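Local structure of lysine specific cysteine protease (Porphyromonas gingivalis, 3KM5) at residues C35-Q40 with G48-V53; T110-E115 with R145-P150. The protein cleaves proteins after lysine residues as a secreted cysteine protease, and this chain is its K2 cleaved adhesin domain, of a type that is haemolytic in isolation. One frame throughout, in Å; residues are numbered along the deposited sequence. Where two conformers were deposited one is given.

Interaction 1: C35-Q40 with G48-V53. With CA (calcium ion), chain D.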
loop_
_atom_site.group_PDB
_atom_site.type_symbol
_atom_site.label_atom_id
_atom_site.label_comp_id
_atom_site.label_asym_id
_atom_site.label_seq_id
_atom_site.Cartn_x
_atom_site.Cartn_y
_atom_site.Cartn_z
ATOM N N CYS A 35 1.656 -7.982 -4.109
ATOM C CA CYS A 35 2.226 -8.600 -2.932
ATOM C C CYS A 35 3.707 -8.847 -3.171
ATOM O O CYS A 35 4.096 -9.237 -4.263
ATOM C CB CYS A 35 1.529 -9.926 -2.681
ATOM S SG CYS A 35 2.285 -11.000 -1.409
ATOM N N LEU A 36 4.524 -8.526 -2.171
ATOM C CA LEU A 36 5.957 -8.844 -2.164
ATOM C C LEU A 36 6.280 -9.699 -0.948
ATOM O O LEU A 36 5.710 -9.479 0.131
ATOM C CB LEU A 36 6.809 -7.597 -2.062
ATOM C CG LEU A 36 6.579 -6.513 -3.109
ATOM C CD1 LEU A 36 7.493 -5.313 -2.810
ATOM C CD2 LEU A 36 6.726 -7.029 -4.556
ATOM N N SER A 37 7.196 -10.665 -1.123
ATOM C CA SER A 37 7.703 -11.470 -0.017
ATOM C C SER A 37 9.179 -11.216 0.268
ATOM O O SER A 37 9.995 -11.137 -0.663
ATOM C CB SER A 37 7.548 -12.950 -0.331
ATOM O OG SER A 37 8.150 -13.707 0.710
ATOM N N SER A 38 9.515 -11.091 1.542
ATOM C CA SER A 38 10.899 -10.962 1.982
ATOM C C SER A 38 11.741 -12.196 1.643
ATOM O O SER A 38 12.970 -12.118 1.641
ATOM C CB SER A 38 10.969 -10.709 3.495
ATOM O OG SER A 38 10.380 -11.813 4.180
ATOM N N GLY A 39 11.088 -13.329 1.404
ATOM C CA GLY A 39 11.785 -14.542 0.946
ATOM C C GLY A 39 12.197 -14.473 -0.524
ATOM O O GLY A 39 12.924 -15.349 -1.006
ATOM N N GLN A 40 11.732 -13.453 -1.253
ATOM C CA GLN A 40 12.087 -13.262 -2.666
ATOM C C GLN A 40 12.930 -12.013 -2.927
ATOM O O GLN A 40 13.705 -11.982 -3.888
ATOM C CB GLN A 40 10.833 -13.227 -3.552
ATOM C CG GLN A 40 10.091 -14.554 -3.628
ATOM C CD GLN A 40 10.948 -15.686 -4.169
ATOM O OE1 GLN A 40 11.073 -16.737 -3.540
ATOM N NE2 GLN A 40 11.559 -15.467 -5.328
ATOM N N GLY A 48 4.912 -7.645 9.525
ATOM C CA GLY A 48 4.645 -8.933 10.138
ATOM C C GLY A 48 4.797 -10.065 9.144
ATOM O O GLY A 48 4.501 -9.925 7.978
ATOM N N GLY A 49 5.272 -11.234 9.585
ATOM C CA GLY A 49 5.482 -12.335 8.654
ATOM C C GLY A 49 6.464 -12.012 7.548
ATOM O O GLY A 49 7.427 -11.278 7.800
ATOM N N SER A 50 6.230 -12.570 6.353
ATOM C CA SER A 50 7.143 -12.341 5.233
ATOM C C SER A 50 6.582 -11.416 4.167
ATOM O O SER A 50 7.344 -10.886 3.347
ATOM C CB SER A 50 7.579 -13.656 4.579
ATOM O OG SER A 50 6.512 -14.292 3.899
ATOM N N ASN A 51 5.268 -11.196 4.174
ATOM C CA ASN A 51 4.611 -10.519 3.046
ATOM C C ASN A 51 4.064 -9.117 3.326
ATOM O O ASN A 51 3.563 -8.815 4.394
ATOM C CB ASN A 51 3.455 -11.385 2.542
ATOM C CG ASN A 51 3.931 -12.681 1.839
ATOM O OD1 ASN A 51 5.117 -12.956 1.794
ATOM N ND2 ASN A 51 3.018 -13.429 1.291
ATOM N N VAL A 52 4.151 -8.291 2.308
ATOM C CA VAL A 52 3.492 -6.958 2.309
ATOM C C VAL A 52 2.740 -6.772 1.002
ATOM O O VAL A 52 2.817 -7.614 0.126
ATOM C CB VAL A 52 4.555 -5.835 2.437
ATOM C CG1 VAL A 52 5.422 -6.079 3.705
ATOM C CG2 VAL A 52 5.397 -5.788 1.161
ATOM N N VAL A 53 2.045 -5.644 0.850
ATOM C CA VAL A 53 1.603 -5.198 -0.481
ATOM C C VAL A 53 2.376 -3.900 -0.833
ATOM O O VAL A 53 2.748 -3.135 0.076
ATOM C CB VAL A 53 0.073 -5.039 -0.545
ATOM C CG1 VAL A 53 -0.400 -3.783 0.220
ATOM C CG2 VAL A 53 -0.457 -5.089 -1.998
HETATM CA CA CA D . 2.616 -9.328 6.503
HETATM O O HOH W 1 9.842 -10.167 6.611
HETATM O O HOH W 2 1.623 -9.482 8.641
#
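L36 and V52 form the hydrogen-bonded pair of a short antiparallel ladder, flanked by the non-hydrogen-bonded pairs C35 with V53 and S37 with N51. The axes of 35-37 and 51-53 approach to 4.5 Å, their N-to-C directions 151° apart. L36 N donates to V52 O at 3.0 Å, and V52 N returns a bond to L36 O at 2.9 Å. Beyond the strand ends, S38 N gives S50 O a further bond of 2.8 Å, and a water joins S38 OG to G49 O. S37 OG, anti to its backbone N (chi1 175°), accepts from G39 N, an ST turn just past the strand.

Side chains alternate between the two faces. On one, L36 CB lies 4.0 Å from V52 CG2, and the leucine continues onto L44, L129 and F56. On the other, the amide of N51 lies between C35 and S37: ND2 is 3.7 Å from C35 SG, and OD1 is 3.2 Å from S37 CB. The rotation of this amide is set from outside the pair, since ND2 is hydrogen-bonded to F9 O.

The strand start at N51 is also a metal site. G48 O and N51 O, three residues apart, both point at one calcium ion, N51 O at 2.4 Å, and a water, T8, E10 and D172 complete the coordination. The contact is thus an antiparallel beta ladder whose lead-in loop and first strand residue supply two carbonyl ligands of a calcium site of the jelly-roll domain.

Interaction 2: T110-E115 with R145-P150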
loop_
_atom_site.group_PDB
_atom_site.type_symbol
_atom_site.label_atom_id
_atom_site.label_comp_id
_atom_site.label_asym_id
_atom_site.label_seq_id
_atom_site.Cartn_x
_atom_site.Cartn_y
_atom_site.Cartn_z
ATOM N N THR A 110 -14.401 8.202 -2.142
ATOM C CA THR A 110 -14.070 9.544 -1.662
ATOM C C THR A 110 -12.982 9.454 -0.585
ATOM O O THR A 110 -12.912 8.496 0.213
ATOM C CB THR A 110 -15.306 10.298 -1.143
ATOM O OG1 THR A 110 -15.827 9.625 0.001
ATOM C CG2 THR A 110 -16.384 10.401 -2.237
ATOM N N VAL A 111 -12.098 10.446 -0.605
ATOM C CA VAL A 111 -10.933 10.467 0.289
ATOM C C VAL A 111 -11.405 10.719 1.709
ATOM O O VAL A 111 -12.228 11.629 1.944
ATOM C CB VAL A 111 -9.938 11.599 -0.109
ATOM C CG1 VAL A 111 -8.777 11.668 0.859
ATOM C CG2 VAL A 111 -9.387 11.407 -1.502
ATOM N N VAL A 112 -10.946 9.903 2.655
ATOM C CA VAL A 112 -11.177 10.145 4.058
ATOM C C VAL A 112 -9.884 10.485 4.817
ATOM O O VAL A 112 -9.963 10.954 5.951
ATOM C CB VAL A 112 -11.878 8.936 4.756
ATOM C CG1 VAL A 112 -13.232 8.693 4.129
ATOM C CG2 VAL A 112 -11.079 7.673 4.739
ATOM N N PHE A 113 -8.716 10.204 4.238
ATOM C CA PHE A 113 -7.413 10.527 4.833
ATOM C C PHE A 113 -6.392 10.538 3.718
ATOM O O PHE A 113 -6.454 9.673 2.866
ATOM C CB PHE A 113 -6.987 9.483 5.885
ATOM C CG PHE A 113 -5.541 9.623 6.299
ATOM C CD1 PHE A 113 -5.120 10.761 6.959
ATOM C CD2 PHE A 113 -4.592 8.669 5.931
ATOM C CE1 PHE A 113 -3.760 10.947 7.265
ATOM C CE2 PHE A 113 -3.261 8.824 6.287
ATOM C CZ PHE A 113 -2.854 9.953 6.946
ATOM N N GLU A 114 -5.451 11.478 3.708
ATOM C CA GLU A 114 -4.311 11.333 2.802
ATOM C C GLU A 114 -3.122 12.106 3.342
ATOM O O GLU A 114 -3.295 13.018 4.155
ATOM C CB GLU A 114 -4.645 11.674 1.341
ATOM C CG GLU A 114 -5.017 13.078 1.076
ATOM C CD GLU A 114 -5.403 13.364 -0.398
ATOM O OE1 GLU A 114 -6.354 14.135 -0.591
ATOM O OE2 GLU A 114 -4.749 12.866 -1.350
ATOM N N GLU A 115 -1.923 11.703 2.931
ATOM C CA GLU A 115 -0.702 12.284 3.414
ATOM C C GLU A 115 0.453 11.995 2.476
ATOM O O GLU A 115 0.366 11.177 1.573
ATOM C CB GLU A 115 -0.354 11.802 4.821
ATOM C CG GLU A 115 0.078 10.366 4.840
ATOM C CD GLU A 115 0.516 9.875 6.215
ATOM O OE1 GLU A 115 0.932 10.705 7.047
ATOM O OE2 GLU A 115 0.376 8.673 6.494
ATOM N N ARG A 145 -1.021 4.074 11.384
ATOM C CA ARG A 145 -2.121 5.010 11.167
ATOM C C ARG A 145 -3.431 4.385 11.547
ATOM O O ARG A 145 -3.577 3.192 11.367
ATOM C CB ARG A 145 -2.185 5.407 9.681
ATOM C CG ARG A 145 -1.003 6.232 9.193
ATOM C CD ARG A 145 -0.992 7.624 9.774
ATOM N NE ARG A 145 0.158 8.434 9.360
ATOM C CZ ARG A 145 1.212 8.728 10.116
ATOM N NH1 ARG A 145 1.384 8.224 11.328
ATOM N NH2 ARG A 145 2.166 9.508 9.631
ATOM N N THR A 146 -4.356 5.182 12.063
ATOM C CA THR A 146 -5.706 4.752 12.411
ATOM C C THR A 146 -6.659 5.797 11.820
ATOM O O THR A 146 -6.588 6.980 12.170
ATOM C CB THR A 146 -5.849 4.661 13.956
ATOM O OG1 THR A 146 -4.905 3.744 14.494
ATOM C CG2 THR A 146 -7.241 4.209 14.354
ATOM N N VAL A 147 -7.549 5.334 10.944
ATOM C CA VAL A 147 -8.393 6.211 10.157
ATOM C C VAL A 147 -9.854 5.870 10.421
ATOM O O VAL A 147 -10.264 4.710 10.350
ATOM C CB VAL A 147 -8.073 6.051 8.673
ATOM C CG1 VAL A 147 -9.062 6.835 7.801
ATOM C CG2 VAL A 147 -6.654 6.541 8.432
ATOM N N ASP A 148 -10.629 6.886 10.759
ATOM C CA ASP A 148 -12.051 6.746 11.024
ATOM C C ASP A 148 -12.788 6.463 9.696
ATOM O O ASP A 148 -12.509 7.104 8.697
ATOM C CB ASP A 148 -12.630 8.052 11.602
ATOM C CG ASP A 148 -12.063 8.458 12.941
ATOM O OD1 ASP A 148 -11.396 7.665 13.619
ATOM O OD2 ASP A 148 -12.355 9.616 13.322
ATOM N N LEU A 149 -13.714 5.493 9.693
ATOM C CA LEU A 149 -14.502 5.191 8.498
ATOM C C LEU A 149 -15.939 5.702 8.651
ATOM O O LEU A 149 -16.579 5.402 9.664
ATOM C CB LEU A 149 -14.490 3.703 8.199
ATOM C CG LEU A 149 -13.106 3.072 8.064
ATOM C CD1 LEU A 149 -13.226 1.556 7.945
ATOM C CD2 LEU A 149 -12.399 3.634 6.878
ATOM N N PRO A 150 -16.410 6.517 7.697
ATOM C CA PRO A 150 -17.780 7.051 7.768
ATOM C C PRO A 150 -18.804 5.948 7.797
ATOM O O PRO A 150 -18.584 4.853 7.277
ATOM C CB PRO A 150 -17.919 7.848 6.476
ATOM C CG PRO A 150 -16.529 8.128 6.016
ATOM C CD PRO A 150 -15.668 7.046 6.549
#
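E115 and R145 meet tip to tip in a salt bridge, the arginine presenting NE and NH2 side-on so that each carboxylate oxygen is gripped by a different nitrogen. NE to OE2 spans 2.9 Å and NH2 to OE1 3.1 Å, the latter using the syn lone pair of OE1 and lying close to the guanidinium plane. The two flat groups are nevertheless twisted 46° apart, and the additional NE to OE1 bond is weak. E115 OE2 has a second partner in Y95 OH, which helps to fix the carboxylate.

Next to the ion pair, the bend at chi2 (-70°) places R145 CD beside F113 CZ, 4.1 Å away, with ring and guanidinium planes nearly perpendicular at 87°. Apolar contacts follow. V147 sets its CG1 3.9 Å from F113 CB while CG2 approaches the ring obliquely; CG1 also meets V112 CG2 at 3.8 Å. V112 CG1, the other branch, rests against CG and CD of P150, 3.8 Å from CD.

V112 and F113 both face V97, a classic beta bulge, and both direct their CB atoms toward 145-150. The axes of 113-115 and 145-148 stay 9.1 Å apart at their closest, so side chains make this contact. Strand 109-115 edges the five-stranded sheet beside strand 95-100, whereas strand 143-148 pairs with strand 79-86 in the other sheet; Y82 and Y84 of strand 79-86 extend the packing around F113, E115 and R145.

Overall arrangement
Interaction 1 closes before interaction 2 opens along the chain, and both lie within the cleaved adhesin domain. Their centres are 25 Å apart on opposite sides of the chain's centre, and the nearest atoms stay about 13 Å apart, so they do not touch. The six-stranded antiparallel sheet connects them: strands 34-37 and 51-56 of interaction 1 belong to it, as does strand 143-148 of interaction 2, through the route 51-56, 168-177, 79-86, 143-148. Interaction 1 is pairing within that sheet, beside a calcium ion; interaction 2 joins it to strand 109-115 of the five-stranded sheet. Together they represent in-sheet and between-sheet contacts of one jelly-roll domain.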